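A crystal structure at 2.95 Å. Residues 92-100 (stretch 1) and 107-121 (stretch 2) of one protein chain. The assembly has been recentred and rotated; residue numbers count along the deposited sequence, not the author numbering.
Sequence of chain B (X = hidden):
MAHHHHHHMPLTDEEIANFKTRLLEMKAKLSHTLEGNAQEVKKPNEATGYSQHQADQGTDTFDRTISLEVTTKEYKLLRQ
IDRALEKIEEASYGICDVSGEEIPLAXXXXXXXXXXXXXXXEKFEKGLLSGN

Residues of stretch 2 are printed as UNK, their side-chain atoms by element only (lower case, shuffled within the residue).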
# COMPACT_ATOMS: atom_id res chain seq x y z
N SER B 92 -3.62 -10.16 -8.49
CA SER B 92 -4.14 -9.12 -7.61
C SER B 92 -4.49 -7.85 -8.37
O SER B 92 -4.66 -6.79 -7.75
CB SER B 92 -3.14 -8.79 -6.50
OG SER B 92 -1.99 -8.13 -7.01
N TYR B 93 -4.61 -7.92 -9.69
CA TYR B 93 -4.98 -6.73 -10.46
C TYR B 93 -6.39 -6.29 -10.10
O TYR B 93 -7.31 -7.11 -10.00
CB TYR B 93 -4.87 -7.00 -11.96
CG TYR B 93 -5.08 -5.76 -12.80
CD1 TYR B 93 -4.03 -4.89 -13.04
CD2 TYR B 93 -6.33 -5.45 -13.33
CE1 TYR B 93 -4.20 -3.74 -13.79
CE2 TYR B 93 -6.51 -4.30 -14.08
CZ TYR B 93 -5.45 -3.45 -14.31
OH TYR B 93 -5.61 -2.31 -15.06
N GLY B 94 -6.56 -4.99 -9.91
CA GLY B 94 -7.81 -4.44 -9.45
C GLY B 94 -7.99 -4.43 -7.95
O GLY B 94 -9.04 -4.00 -7.48
N ILE B 95 -7.00 -4.90 -7.20
CA ILE B 95 -7.03 -4.87 -5.74
C ILE B 95 -6.00 -3.85 -5.27
O ILE B 95 -4.86 -3.85 -5.73
CB ILE B 95 -6.74 -6.25 -5.13
CG1 ILE B 95 -7.71 -7.29 -5.66
CG2 ILE B 95 -6.88 -6.19 -3.62
CD1 ILE B 95 -9.13 -7.00 -5.30
N CYS B 96 -6.43 -2.98 -4.35
CA CYS B 96 -5.59 -1.90 -3.88
C CYS B 96 -4.40 -2.43 -3.08
O CYS B 96 -4.57 -3.20 -2.13
CB CYS B 96 -6.43 -0.94 -3.03
SG CYS B 96 -5.57 0.48 -2.38
N ASP B 97 -3.19 -2.03 -3.47
CA ASP B 97 -1.97 -2.44 -2.77
C ASP B 97 -1.93 -1.94 -1.33
O ASP B 97 -1.21 -2.52 -0.51
CB ASP B 97 -0.73 -1.94 -3.51
CG ASP B 97 -0.26 -2.91 -4.59
OD1 ASP B 97 -0.83 -4.01 -4.73
OD2 ASP B 97 0.69 -2.55 -5.32
N VAL B 98 -2.64 -0.87 -1.01
CA VAL B 98 -2.62 -0.30 0.34
C VAL B 98 -3.71 -0.89 1.21
O VAL B 98 -3.45 -1.36 2.32
CB VAL B 98 -2.73 1.24 0.27
CG1 VAL B 98 -2.92 1.80 1.66
CG2 VAL B 98 -1.51 1.84 -0.38
N SER B 99 -4.95 -0.90 0.73
CA SER B 99 -6.10 -1.26 1.54
C SER B 99 -6.71 -2.61 1.20
O SER B 99 -7.48 -3.13 2.01
CB SER B 99 -7.19 -0.19 1.39
OG SER B 99 -7.68 -0.17 0.05
N GLY B 100 -6.38 -3.18 0.04
CA GLY B 100 -7.06 -4.37 -0.42
C GLY B 100 -8.46 -4.14 -0.95
O GLY B 100 -9.14 -5.12 -1.27
N UNK B 107 -11.92 3.46 -13.07
CA UNK B 107 -10.56 3.92 -12.82
C UNK B 107 -9.54 3.03 -13.54
O UNK B 107 -8.58 3.53 -14.12
n UNK B 107 -6.87 6.77 -9.48
n UNK B 107 -5.41 5.41 -8.38
c UNK B 107 -10.30 3.94 -11.31
c UNK B 107 -8.90 4.38 -10.91
c UNK B 107 -8.86 4.75 -9.44
n UNK B 107 -7.52 4.65 -8.89
c UNK B 107 -6.60 5.61 -8.91
N UNK B 108 -9.76 1.72 -13.52
CA UNK B 108 -8.87 0.83 -14.25
C UNK B 108 -8.97 1.06 -15.76
O UNK B 108 -7.95 1.03 -16.46
c UNK B 108 -9.58 -2.42 -12.16
c UNK B 108 -7.49 -1.03 -12.09
c UNK B 108 -8.97 -1.05 -12.44
c UNK B 108 -9.18 -0.63 -13.90
N UNK B 109 -10.18 1.29 -16.27
CA UNK B 109 -10.36 1.51 -17.70
C UNK B 109 -9.69 2.79 -18.17
O UNK B 109 -9.08 2.83 -19.25
c UNK B 109 -12.20 -1.08 -19.70
c UNK B 109 -12.12 1.69 -19.54
s UNK B 109 -11.48 0.33 -20.53
c UNK B 109 -11.85 1.54 -18.05
N UNK B 110 -9.79 3.86 -17.38
CA UNK B 110 -9.13 5.11 -17.73
C UNK B 110 -7.64 5.06 -17.43
O UNK B 110 -6.82 5.57 -18.21
c UNK B 110 -9.80 6.28 -16.99
N UNK B 111 -7.27 4.47 -16.30
CA UNK B 111 -5.88 4.38 -15.85
C UNK B 111 -5.52 2.91 -15.65
O UNK B 111 -5.64 2.39 -14.53
c UNK B 111 -6.01 7.42 -13.45
c UNK B 111 -4.18 5.31 -14.28
c UNK B 111 -6.30 6.55 -14.64
c UNK B 111 -5.66 5.17 -14.55
N UNK B 112 -5.07 2.20 -16.69
CA UNK B 112 -4.82 0.75 -16.54
C UNK B 112 -3.67 0.42 -15.59
O UNK B 112 -3.57 -0.73 -15.16
c UNK B 112 -4.02 1.52 -18.66
c UNK B 112 -4.52 0.29 -17.97
c UNK B 112 -4.82 2.65 -18.07
N UNK B 113 -2.81 1.38 -15.24
CA UNK B 113 -1.71 1.17 -14.30
C UNK B 113 -2.06 1.58 -12.87
O UNK B 113 -1.17 1.74 -12.04
c UNK B 113 -0.45 1.90 -14.77
c UNK B 113 -0.56 4.33 -14.09
c UNK B 113 -0.64 3.36 -15.09
c UNK B 113 -0.90 3.78 -16.39
c UNK B 113 -1.08 5.11 -16.69
c UNK B 113 -0.74 5.67 -14.38
c UNK B 113 -1.00 6.06 -15.68
o UNK B 113 -1.17 7.39 -15.99
N UNK B 114 -3.34 1.77 -12.58
CA UNK B 114 -3.77 2.10 -11.23
C UNK B 114 -3.62 0.88 -10.34
O UNK B 114 -4.21 -0.17 -10.62
c UNK B 114 -5.21 2.59 -11.23
N UNK B 115 -2.80 0.99 -9.30
CA UNK B 115 -2.57 -0.09 -8.35
C UNK B 115 -3.13 0.21 -6.97
O UNK B 115 -3.05 -0.64 -6.09
c UNK B 115 -0.53 -0.85 -9.58
o UNK B 115 -0.39 0.79 -7.82
c UNK B 115 -1.08 -0.39 -8.25
N UNK B 116 -3.71 1.39 -6.77
CA UNK B 116 -4.29 1.76 -5.49
C UNK B 116 -5.62 2.46 -5.75
O UNK B 116 -5.84 3.01 -6.83
c UNK B 116 -0.24 3.99 -5.35
c UNK B 116 -3.36 2.68 -4.70
c UNK B 116 -2.00 2.10 -4.41
s UNK B 116 -0.86 3.34 -3.80
N UNK B 117 -6.49 2.45 -4.75
CA UNK B 117 -7.65 3.32 -4.83
C UNK B 117 -7.18 4.77 -4.79
O UNK B 117 -6.02 5.06 -4.45
c UNK B 117 -9.11 1.60 -3.74
o UNK B 117 -8.00 3.30 -2.42
c UNK B 117 -8.63 3.04 -3.69
N UNK B 118 -8.07 5.70 -5.15
CA UNK B 118 -7.69 7.11 -5.15
C UNK B 118 -7.31 7.55 -3.75
O UNK B 118 -6.26 8.18 -3.54
c UNK B 118 -8.46 9.43 -5.61
c UNK B 118 -8.82 7.97 -5.74
c UNK B 118 -9.05 7.60 -7.18
N UNK B 119 -8.13 7.21 -2.76
CA UNK B 119 -7.83 7.57 -1.38
C UNK B 119 -6.51 6.96 -0.91
O UNK B 119 -5.76 7.59 -0.15
c UNK B 119 -8.98 7.14 -0.47
c UNK B 119 -10.17 8.07 -0.49
n UNK B 119 -13.27 8.12 1.75
c UNK B 119 -11.26 7.54 0.41
c UNK B 119 -12.32 8.59 0.70
N UNK B 120 -6.21 5.72 -1.33
CA UNK B 120 -4.95 5.11 -0.90
C UNK B 120 -3.76 5.73 -1.60
O UNK B 120 -2.69 5.86 -1.00
o UNK B 120 -5.89 2.93 -0.30
c UNK B 120 -4.97 3.60 -1.15
N UNK B 121 -3.92 6.13 -2.87
CA UNK B 121 -2.82 6.81 -3.55
C UNK B 121 -2.53 8.15 -2.90
O UNK B 121 -1.36 8.54 -2.77
n UNK B 121 -1.31 8.23 -8.00
o UNK B 121 -3.29 7.20 -7.82
c UNK B 121 -1.91 7.26 -5.87
c UNK B 121 -2.23 7.56 -7.32
c UNK B 121 -3.14 7.00 -5.02
O HOH W 1 -4.58 -3.05 -10.45

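Position 107 has three carbons, a nitrogen, then a carbon carrying two more nitrogens, and it touches nothing on stretch 1. This guanidinium is Arg-107; its NE and NH2 donate to the backbone O of position 116 (3.1 and 2.9 Å), tying the helix to the later loop.

Position 108 has four carbons forked at the second: Leu-108. Its CB points toward stretch 1, and CD1 lies 3.8 Å from Gly-94 CA while CD2 lies 3.9 Å from Tyr-93 CZ, so the branched end packs on both.

Position 109, two carbons, a sulfur and a carbon, is Met-109, pointing away and exposed. Position 110 has one carbon, Ala-110, also exposed. Position 111, four carbons forked at the first with one arm two carbons long, is Ile-111, the first residue to leave helical geometry; it opens a type I turn.

At 112 three carbons close a ring onto the backbone N: Pro-112. Its phi of -66° suits the second place of that turn, and its backbone O accepts from Tyr-93 OH (2.6 Å) at the edge of the tyrosine ring.

Position 113 bears a six-carbon ring with one oxygen, Tyr-113, pointing away. Position 114 has a single carbon, Ala-114, buried; its O receives a water that accepts from Gly-94 N.

Position 115 has one carbon carrying an oxygen and a carbon: Thr-115. Its backbone O takes Asp-97 N at 3.0 Å, and its CB lies 4.0 Å from Asp-97 OD2.

Position 116, unbranched with two carbons, sulfur and carbon, is Met-116. Its SD meets Val-98 CG2 at 3.8 Å, and its CB meets Cys-96 SG at 3.9 Å.

Position 117 again has a carbon carrying oxygen and carbon: Thr-117, the N-cap. Its OG1 accepts from the backbone N of position 120 (3.2 Å), while its own N donates to Cys-96 SG (3.2 Å).

Position 118, three carbons branched at the first, is Val-118, facing away. Position 119, four carbons ending in nitrogen, is Lys-119, exposed.

Position 120, a carbon and an oxygen, is Ser-120. Its small side chain fits where CB comes 3.6 Å from Val-98 CB; OG donates to Thr-117 OG1 (3.0 Å).

Position 121, three carbons ending in oxygen and nitrogen, is Gln-121; OE1 accepts from Arg-107 NH2 (2.8 Å).

The contact centres on Cys-96, whose SG accepts from Thr-117 N and, within its own stretch, from Ser-99 N (3.5 Å). Backbone bonding at Asp-97, the Tyr-93 hydroxyl and apolar packing complete it.

Stretch 2 (107-121) RLMAIPYATMTVKSQ
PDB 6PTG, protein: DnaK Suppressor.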